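Side-chain contacts in cellobiose 2-epimerase (Caldibacillus thermoamylovorans, PDB 5ZHB), which catalyses the reversible 2-epimerisation of the reducing-end sugar of cellobiose, giving glucosyl-mannose, and probably acts on related beta-1,4-linked disaccharides such as lactose: residues K157-F160 with E166-N169; V86-H89 with L94-M97; N184-V189 with N234-I239; V147-E152 with K206-N211. All coordinates share one frame; numbering follows the deposited sequence. Where two conformers were deposited one is given.

Contact 1: K157-F160 with E166-N169; sequences KEEF and EQSN
K157 and E166 form the salt bridge of this contact, K157 NZ lying 2.8 Å from E166 OE1 on the syn side of the carboxylate and 29° out of its plane. The lysine chain is fully extended and crosses the glutamate at about a right angle, which also brings K157 CD alongside the carboxylate, 3.4 Å from E166 OE2.

Two hydrogen bonds involve the backbone. Q167 N donates to E159 O (3.0 Å), next to the single bridge that pairs F160 with E166. The side-chain oxygen of N169 accepts from the strand: E158 N reaches N169 OD1 at 2.9 Å from above the carbonyl plane, 62° out of it, although N169 is poorly ordered.

Apolar contact comes from F160, whose ring lies obliquely beside E166, F160 CE2 3.9 Å from E166 CB. E159, trans about its first bond (chi1 176°), slants across Q167, but its carboxylate is held by a salt bridge to R108.

The loop 166-169 folds back on the end of strand 155-160, which lies between strands 106-110 and 149-150 in an antiparallel sheet; E158 OE2 is hydrogen-bonded to T182 of strand 181-182 and to T185 in the first turn of helix 183-199.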
# COMPACT_ATOMS: atom_id res chain seq x y z
N LYS A 157 0.20 1.09 17.48
CA LYS A 157 0.11 -0.28 17.92
C LYS A 157 -0.28 -1.17 16.74
O LYS A 157 -0.35 -0.71 15.60
CB LYS A 157 -0.89 -0.28 19.09
CG LYS A 157 -0.41 0.37 20.39
CD LYS A 157 -1.41 0.15 21.52
CE LYS A 157 -0.99 0.75 22.82
NZ LYS A 157 -1.88 0.30 23.91
N GLU A 158 -0.42 -2.47 17.03
CA GLU A 158 -0.53 -3.51 16.01
C GLU A 158 -1.91 -4.17 16.12
O GLU A 158 -2.86 -3.71 15.48
CB GLU A 158 0.63 -4.50 16.14
CG GLU A 158 2.00 -3.92 15.77
CD GLU A 158 2.11 -3.64 14.28
OE1 GLU A 158 1.63 -4.49 13.51
OE2 GLU A 158 2.68 -2.61 13.89
N GLU A 159 -2.02 -5.25 16.91
CA GLU A 159 -3.12 -6.19 16.79
C GLU A 159 -3.95 -6.20 18.08
O GLU A 159 -3.39 -6.27 19.18
CB GLU A 159 -2.61 -7.60 16.48
CG GLU A 159 -3.68 -8.69 16.43
CD GLU A 159 -3.10 -10.07 16.18
OE1 GLU A 159 -2.21 -10.13 15.33
OE2 GLU A 159 -3.51 -11.07 16.82
N PHE A 160 -5.29 -6.19 17.89
CA PHE A 160 -6.28 -6.32 18.95
C PHE A 160 -7.28 -7.42 18.60
O PHE A 160 -7.44 -7.77 17.42
CB PHE A 160 -7.02 -4.98 19.12
CG PHE A 160 -6.12 -3.80 19.43
CD1 PHE A 160 -5.32 -3.24 18.43
CD2 PHE A 160 -6.04 -3.26 20.71
CE1 PHE A 160 -4.49 -2.17 18.71
CE2 PHE A 160 -5.21 -2.18 20.98
CZ PHE A 160 -4.43 -1.64 19.97
N GLU A 166 -5.82 -5.34 23.36
CA GLU A 166 -4.50 -5.58 22.80
C GLU A 166 -4.09 -7.04 22.96
O GLU A 166 -4.06 -7.55 24.08
CB GLU A 166 -3.53 -4.62 23.50
CG GLU A 166 -2.21 -4.49 22.75
CD GLU A 166 -1.43 -3.23 23.04
OE1 GLU A 166 -1.82 -2.47 23.96
OE2 GLU A 166 -0.46 -2.98 22.28
N GLN A 167 -3.74 -7.65 21.81
CA GLN A 167 -3.33 -9.05 21.71
C GLN A 167 -1.82 -9.10 21.54
O GLN A 167 -1.14 -8.08 21.67
CB GLN A 167 -3.97 -9.74 20.50
CG GLN A 167 -5.45 -10.08 20.67
CD GLN A 167 -5.96 -11.10 19.67
OE1 GLN A 167 -6.36 -12.20 20.04
NE2 GLN A 167 -5.96 -10.74 18.39
N SER A 168 -1.29 -10.32 21.32
CA SER A 168 0.02 -10.51 20.70
C SER A 168 0.23 -9.51 19.56
O SER A 168 -0.07 -9.83 18.41
CB SER A 168 0.14 -11.92 20.18
OG SER A 168 -0.66 -12.10 19.03
N ASN A 169 0.77 -8.32 19.91
CA ASN A 169 0.83 -7.13 19.06
C ASN A 169 2.21 -7.17 18.37
O ASN A 169 3.20 -6.66 18.90
CB ASN A 169 0.36 -5.93 19.91
CG ASN A 169 0.93 -4.54 19.63
OD1 ASN A 169 0.17 -3.55 19.68
ND2 ASN A 169 2.25 -4.39 19.48

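Contact 2: V86-H89 with L94-M97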
# COMPACT_ATOMS: atom_id res chain seq x y z
N VAL A 86 -17.61 -5.33 6.25
CA VAL A 86 -16.24 -5.37 6.77
C VAL A 86 -16.17 -4.54 8.05
O VAL A 86 -15.44 -4.91 8.97
CB VAL A 86 -15.17 -4.92 5.76
CG1 VAL A 86 -13.77 -4.85 6.38
CG2 VAL A 86 -15.19 -5.79 4.51
N PHE A 87 -16.93 -3.44 8.12
CA PHE A 87 -17.06 -2.62 9.32
C PHE A 87 -17.84 -3.42 10.35
O PHE A 87 -18.86 -4.02 10.03
CB PHE A 87 -17.69 -1.25 9.03
CG PHE A 87 -17.57 -0.24 10.17
CD1 PHE A 87 -18.51 -0.21 11.21
CD2 PHE A 87 -16.51 0.68 10.23
CE1 PHE A 87 -18.41 0.70 12.26
CE2 PHE A 87 -16.40 1.59 11.29
CZ PHE A 87 -17.33 1.59 12.30
N ASP A 88 -17.34 -3.43 11.59
CA ASP A 88 -18.01 -4.11 12.70
C ASP A 88 -18.94 -3.10 13.36
O ASP A 88 -18.48 -2.23 14.09
CB ASP A 88 -16.95 -4.58 13.68
CG ASP A 88 -17.48 -5.15 15.00
OD1 ASP A 88 -18.74 -5.16 15.22
OD2 ASP A 88 -16.62 -5.64 15.76
N HIS A 89 -20.25 -3.15 13.08
CA HIS A 89 -21.12 -2.10 13.58
C HIS A 89 -21.33 -2.17 15.09
O HIS A 89 -21.77 -1.17 15.68
CB HIS A 89 -22.44 -2.01 12.82
CG HIS A 89 -22.23 -1.61 11.41
ND1 HIS A 89 -22.13 -0.31 10.98
CD2 HIS A 89 -22.04 -2.40 10.34
CE1 HIS A 89 -21.93 -0.32 9.67
NE2 HIS A 89 -21.88 -1.59 9.27
N LEU A 94 -12.65 -2.12 11.23
CA LEU A 94 -12.74 -3.06 10.12
C LEU A 94 -12.22 -4.41 10.58
O LEU A 94 -11.16 -4.48 11.18
CB LEU A 94 -11.92 -2.59 8.92
CG LEU A 94 -12.18 -1.17 8.41
CD1 LEU A 94 -11.30 -0.91 7.19
CD2 LEU A 94 -13.64 -0.97 8.07
N TYR A 95 -13.01 -5.46 10.30
CA TYR A 95 -12.56 -6.84 10.43
C TYR A 95 -11.35 -7.11 9.55
O TYR A 95 -11.23 -6.55 8.46
CB TYR A 95 -13.75 -7.71 9.99
CG TYR A 95 -14.91 -7.74 10.98
CD1 TYR A 95 -14.70 -7.92 12.35
CD2 TYR A 95 -16.22 -7.62 10.53
CE1 TYR A 95 -15.77 -7.98 13.24
CE2 TYR A 95 -17.29 -7.69 11.40
CZ TYR A 95 -17.07 -7.90 12.75
OH TYR A 95 -18.13 -7.91 13.60
N TRP A 96 -10.52 -8.07 9.97
CA TRP A 96 -9.40 -8.54 9.17
C TRP A 96 -9.84 -9.37 7.96
O TRP A 96 -9.29 -9.21 6.85
CB TRP A 96 -8.47 -9.35 10.07
CG TRP A 96 -7.14 -9.70 9.47
CD1 TRP A 96 -6.68 -10.93 9.12
CD2 TRP A 96 -6.04 -8.78 9.24
NE1 TRP A 96 -5.38 -10.84 8.68
CE2 TRP A 96 -4.97 -9.54 8.74
CE3 TRP A 96 -5.88 -7.40 9.38
CZ2 TRP A 96 -3.74 -8.97 8.41
CZ3 TRP A 96 -4.68 -6.83 9.03
CH2 TRP A 96 -3.61 -7.61 8.57
N MET A 97 -10.80 -10.26 8.18
CA MET A 97 -11.38 -11.06 7.10
C MET A 97 -12.88 -11.24 7.34
O MET A 97 -13.34 -11.27 8.49
CB MET A 97 -10.78 -12.47 7.02
CG MET A 97 -9.32 -12.58 6.61
SD MET A 97 -8.97 -12.37 4.84
CE MET A 97 -10.11 -13.53 4.08
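Y95 lays one face of its ring against D88, whose CB stands 3.8 Å from the ring centroid and 27° off the normal, a CH-pi contact displaced toward the hydroxyl end of the ring. The D88 carboxylate continues over the same end, its plane only 19° from that of the ring; D88 OD1 is 3.2 Å from Y95 OH, at an angle too poor for a hydrogen bond. The F87 ring meets L94 obliquely, F87 CD2 lying 4.0 Å from L94 CD2.

A chi1 of 172° carries the carboxylate of D88 across the hydroxyl end of Y95 and on to outside partners: OD2 forms salt bridges with K109 and R162, and OD1 accepts from the backbone N of Q90 and Y91. Replacing Y95 by an alanine would probably uncover D88 CB and leave the aspartate less confined beside its two basic partners.

Between the backbones, Y95 N donates to V86 O at 2.8 Å, and L94 CA adds a CA-H...O contact to the same oxygen. V86 CG1 packs on L94 CB at 3.9 Å.

F87 and L94 make a single bridge where helix 69-86 ends, so the short 90-93 connection closes as a compact turn. Beyond it a classic beta bulge sets W96 and M97 together opposite D106, in the connection from helix 69-86 to the strands that precede helix 111-128, part of the (alpha/alpha)6-barrel expected for this family.

Contact 3: N184-V189 with N234-I239; sequences NTHLHV and NHWESI
H186 and W236 form a T-shaped (edge-to-face) aromatic pair, joining helix 183-199 of the alpha/alpha-barrel to the loop between strands 231-232 and 242-244. The six-membered ring of W236 presents its edge to one face of H186, with centroids 5.0 Å apart and planes at 62°. W236 CH2 stands 3.8 Å above the imidazole plane, over its centre, while W236 CZ2 approaches H186 NE2 at 3.7 Å. The two side chains come from opposite directions and meet through W236 CZ2 and CH2.

The imidazole is gripped at both nitrogens: ND1 is hydrogen-bonded to T182 O, one turn back in the chain, and NE2 to the backbone N of Y156 in strand 155-160. Its first torsion, chi1 -74°, sets CG beside the backbone N, and the ring leans back along its own helix toward T182. These two bonds fix its rotation and hold the face turned toward the tryptophan edge. A leucine in place of H186 would probably leave Y156 N without its acceptor and W236 without a flat aromatic face to abut.

W236 also rests on L215 and K219 of helix 203-220 and makes an edge-to-face pair with F232. Its backbone takes up a left-handed conformation, and the indole reaches in from the loop, its NE1 hydrogen-bonded to N154 O.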
# COMPACT_ATOMS: atom_id res chain seq x y z
N ASN A 184 6.07 -0.96 8.85
CA ASN A 184 4.98 -1.13 7.89
C ASN A 184 3.71 -0.42 8.37
O ASN A 184 3.07 0.28 7.58
CB ASN A 184 4.73 -2.60 7.59
CG ASN A 184 3.76 -2.78 6.44
OD1 ASN A 184 4.08 -2.41 5.30
ND2 ASN A 184 2.57 -3.26 6.74
N THR A 185 3.32 -0.63 9.64
CA THR A 185 2.10 -0.01 10.16
C THR A 185 2.22 1.51 10.14
O THR A 185 1.30 2.19 9.70
CB THR A 185 1.79 -0.53 11.57
OG1 THR A 185 1.50 -1.92 11.44
CG2 THR A 185 0.58 0.16 12.17
N HIS A 186 3.38 2.05 10.56
CA HIS A 186 3.62 3.48 10.56
C HIS A 186 3.53 4.06 9.15
O HIS A 186 2.98 5.15 8.95
CB HIS A 186 4.95 3.75 11.28
CG HIS A 186 4.78 3.57 12.76
ND1 HIS A 186 4.84 2.34 13.37
CD2 HIS A 186 4.52 4.48 13.75
CE1 HIS A 186 4.62 2.49 14.69
NE2 HIS A 186 4.42 3.78 14.95
N LEU A 187 4.02 3.31 8.15
CA LEU A 187 4.01 3.83 6.78
C LEU A 187 2.57 4.05 6.32
O LEU A 187 2.23 5.11 5.75
CB LEU A 187 4.77 2.88 5.85
CG LEU A 187 4.82 3.25 4.36
CD1 LEU A 187 5.38 4.63 4.16
CD2 LEU A 187 5.61 2.25 3.55
N HIS A 188 1.73 3.02 6.52
CA HIS A 188 0.35 3.06 6.02
C HIS A 188 -0.52 3.98 6.87
O HIS A 188 -1.48 4.55 6.35
CB HIS A 188 -0.17 1.65 5.71
CG HIS A 188 0.64 1.06 4.62
ND1 HIS A 188 0.55 1.50 3.32
CD2 HIS A 188 1.65 0.19 4.63
CE1 HIS A 188 1.44 0.85 2.58
NE2 HIS A 188 2.12 0.07 3.35
N VAL A 189 -0.18 4.20 8.15
CA VAL A 189 -0.86 5.25 8.89
C VAL A 189 -0.53 6.59 8.23
O VAL A 189 -1.41 7.40 8.00
CB VAL A 189 -0.54 5.23 10.39
CG1 VAL A 189 -1.10 6.46 11.11
CG2 VAL A 189 -1.07 3.95 11.02
N ASN A 234 9.98 -1.94 21.90
CA ASN A 234 9.26 -0.80 22.44
C ASN A 234 10.15 0.41 22.67
O ASN A 234 9.64 1.49 22.95
CB ASN A 234 8.54 -1.17 23.74
CG ASN A 234 7.17 -1.73 23.44
OD1 ASN A 234 6.38 -1.09 22.73
ND2 ASN A 234 6.89 -2.92 23.95
N HIS A 235 11.47 0.24 22.57
CA HIS A 235 12.38 1.37 22.68
C HIS A 235 12.76 1.91 21.30
O HIS A 235 13.71 2.68 21.20
CB HIS A 235 13.62 0.96 23.50
CG HIS A 235 13.30 0.85 24.95
ND1 HIS A 235 13.57 -0.27 25.71
CD2 HIS A 235 12.65 1.71 25.76
CE1 HIS A 235 13.14 -0.07 26.95
NE2 HIS A 235 12.57 1.13 27.00
N TRP A 236 12.04 1.48 20.25
CA TRP A 236 12.29 1.90 18.88
C TRP A 236 13.69 1.49 18.45
O TRP A 236 14.30 2.13 17.61
CB TRP A 236 12.06 3.40 18.67
CG TRP A 236 10.69 3.87 18.28
CD1 TRP A 236 9.82 4.57 19.07
CD2 TRP A 236 10.04 3.74 16.99
NE1 TRP A 236 8.67 4.87 18.37
CE2 TRP A 236 8.79 4.38 17.09
CE3 TRP A 236 10.40 3.14 15.77
CZ2 TRP A 236 7.90 4.44 16.02
CZ3 TRP A 236 9.51 3.19 14.72
CH2 TRP A 236 8.29 3.85 14.83
N GLU A 237 14.18 0.37 18.99
CA GLU A 237 15.44 -0.18 18.56
C GLU A 237 15.14 -1.32 17.60
O GLU A 237 14.37 -2.22 17.91
CB GLU A 237 16.24 -0.65 19.78
CG GLU A 237 16.52 0.48 20.77
CD GLU A 237 17.25 0.09 22.05
OE1 GLU A 237 17.33 -1.11 22.40
OE2 GLU A 237 17.77 1.03 22.69
N SER A 238 15.80 -1.30 16.45
CA SER A 238 15.60 -2.32 15.45
C SER A 238 16.07 -3.68 15.98
O SER A 238 17.09 -3.78 16.65
CB SER A 238 16.28 -1.91 14.17
OG SER A 238 16.38 -3.01 13.28
N ILE A 239 15.32 -4.75 15.70
CA ILE A 239 15.61 -6.05 16.30
C ILE A 239 15.97 -7.10 15.27
O ILE A 239 16.22 -8.24 15.64
CB ILE A 239 14.44 -6.53 17.19
CG1 ILE A 239 13.13 -6.64 16.42
CG2 ILE A 239 14.30 -5.62 18.40
CD1 ILE A 239 12.03 -7.36 17.18

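Contact 4: V147-E152 with K206-N211; sequences VGFNEE and KGRIAN
F149 CA and R208 CA, the closest such pair of the two segments, are 11.1 Å apart; the backbones stay well separated, and the side chains alone bridge them. Their link is a cation-pi contact. R208 NH1 sits over one face of the F149 ring, 3.5 Å above its plane and displaced toward the rim, with F149 CZ as its nearest atom. R208 CZ lies 4.9 Å from the ring centroid, 25° off the normal.

The guanidinium meets the ring by its edge: the two planes are 84° apart, and the arginine points a single nitrogen at the aromatic surface instead of stacking on it. F149 swings its ring away from its own backbone N (chi1 179°) and toward the helix. R208 instead bends at its second and third torsions, which carries its end round from the helix to the phenyl face.

The same NH1 is hydrogen-bonded to the hydroxyl of Y156, whose ring also meets that of F149; one nitrogen is therefore shared between a hydroxyl and a ring. Just beyond F149, N150 OD1 accepts from E152 N at 2.8 Å, an Asx turn that bends the chain as it leaves the strand.

Strand 149-150 forms an outer edge of the three-stranded sheet beside 155-160, and R208 joins that edge to helix 203-220, whose I209 packs against helices 183-199 and 245-262.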
# COMPACT_ATOMS: atom_id res chain seq x y z
N VAL A 147 -7.14 4.07 20.94
CA VAL A 147 -6.82 2.71 21.30
C VAL A 147 -5.62 2.20 20.48
O VAL A 147 -4.87 1.36 20.98
CB VAL A 147 -8.08 1.82 21.20
CG1 VAL A 147 -8.60 1.68 19.78
CG2 VAL A 147 -7.86 0.46 21.83
N GLY A 148 -5.36 2.72 19.27
CA GLY A 148 -4.28 2.21 18.42
C GLY A 148 -2.94 2.95 18.56
O GLY A 148 -2.03 2.70 17.77
N PHE A 149 -2.77 3.79 19.60
CA PHE A 149 -1.57 4.62 19.75
C PHE A 149 -1.02 4.50 21.17
O PHE A 149 -1.79 4.57 22.12
CB PHE A 149 -1.83 6.10 19.45
CG PHE A 149 -0.60 6.99 19.63
CD1 PHE A 149 0.48 6.90 18.75
CD2 PHE A 149 -0.53 7.92 20.67
CE1 PHE A 149 1.62 7.69 18.92
CE2 PHE A 149 0.59 8.73 20.82
CZ PHE A 149 1.67 8.61 19.96
N ASN A 150 0.29 4.25 21.29
CA ASN A 150 0.97 4.16 22.56
C ASN A 150 1.65 5.49 22.91
O ASN A 150 2.72 5.78 22.40
CB ASN A 150 1.94 3.00 22.51
CG ASN A 150 2.50 2.70 23.86
OD1 ASN A 150 2.51 3.59 24.72
ND2 ASN A 150 3.00 1.49 24.04
N GLU A 151 1.04 6.27 23.81
CA GLU A 151 1.62 7.49 24.37
C GLU A 151 3.02 7.30 24.95
O GLU A 151 3.86 8.19 24.88
CB GLU A 151 0.78 7.95 25.56
CG GLU A 151 -0.47 8.69 25.11
CD GLU A 151 -0.05 9.95 24.41
OE1 GLU A 151 0.87 10.62 24.93
OE2 GLU A 151 -0.62 10.27 23.35
N GLU A 152 3.25 6.16 25.59
CA GLU A 152 4.49 5.96 26.31
C GLU A 152 5.66 5.89 25.35
O GLU A 152 6.69 6.50 25.63
CB GLU A 152 4.50 4.69 27.16
CG GLU A 152 4.30 4.94 28.65
CD GLU A 152 4.65 3.65 29.36
OE1 GLU A 152 5.82 3.47 29.81
OE2 GLU A 152 3.73 2.81 29.41
N LYS A 206 -2.63 17.48 11.05
CA LYS A 206 -1.37 17.99 10.54
C LYS A 206 -0.22 17.64 11.49
O LYS A 206 0.84 17.19 11.07
CB LYS A 206 -1.42 19.51 10.32
CG LYS A 206 -0.33 20.04 9.40
CD LYS A 206 -0.33 21.56 9.30
CE LYS A 206 0.80 22.08 8.49
NZ LYS A 206 0.58 23.50 8.19
N GLY A 207 -0.45 17.84 12.80
CA GLY A 207 0.58 17.55 13.77
C GLY A 207 0.85 16.07 13.90
O GLY A 207 1.97 15.69 14.25
N ARG A 208 -0.18 15.23 13.69
CA ARG A 208 0.02 13.78 13.71
C ARG A 208 0.88 13.37 12.51
O ARG A 208 1.76 12.52 12.66
CB ARG A 208 -1.33 13.05 13.82
CG ARG A 208 -2.14 13.46 15.06
CD ARG A 208 -1.82 12.58 16.26
NE ARG A 208 -0.51 12.87 16.79
CZ ARG A 208 0.26 12.16 17.56
NH1 ARG A 208 0.14 10.85 17.70
NH2 ARG A 208 1.25 12.79 18.14
N ILE A 209 0.68 14.00 11.36
CA ILE A 209 1.55 13.74 10.21
C ILE A 209 3.00 14.12 10.51
O ILE A 209 3.95 13.36 10.26
CB ILE A 209 0.97 14.42 8.97
CG1 ILE A 209 -0.39 13.79 8.62
CG2 ILE A 209 1.94 14.33 7.78
CD1 ILE A 209 -1.25 14.60 7.67
N ALA A 210 3.20 15.31 11.13
CA ALA A 210 4.55 15.78 11.39
C ALA A 210 5.25 14.83 12.34
O ALA A 210 6.43 14.52 12.17
CB ALA A 210 4.55 17.22 11.93
N ASN A 211 4.49 14.32 13.32
CA ASN A 211 5.01 13.32 14.23
C ASN A 211 5.47 12.06 13.49
O ASN A 211 6.57 11.58 13.73
CB ASN A 211 4.02 13.08 15.37
CG ASN A 211 4.54 12.08 16.37
OD1 ASN A 211 5.61 12.26 16.97
ND2 ASN A 211 3.82 10.98 16.56

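From the N terminus, contact 2 comes first, closing the short turn after helix 69-86 on the way to strand 97-98, and is complete before any other contact opens. Contact 4 then opens at strand 149-150 and spans the chain to helix 203-220. Contact 1 is nested within that long loop, folding 166-169 onto strand 155-160, a sheet neighbour of 149-150; K157 N and G148 O join the two contacts by a probable hydrogen bond. Contact 3 opens at helix 183-199, inside contact 4, but closes beyond it at 234-239, so these two cross. Contacts 1 and 3 touch through E158 and T185, tying the small sheet to the barrel helices.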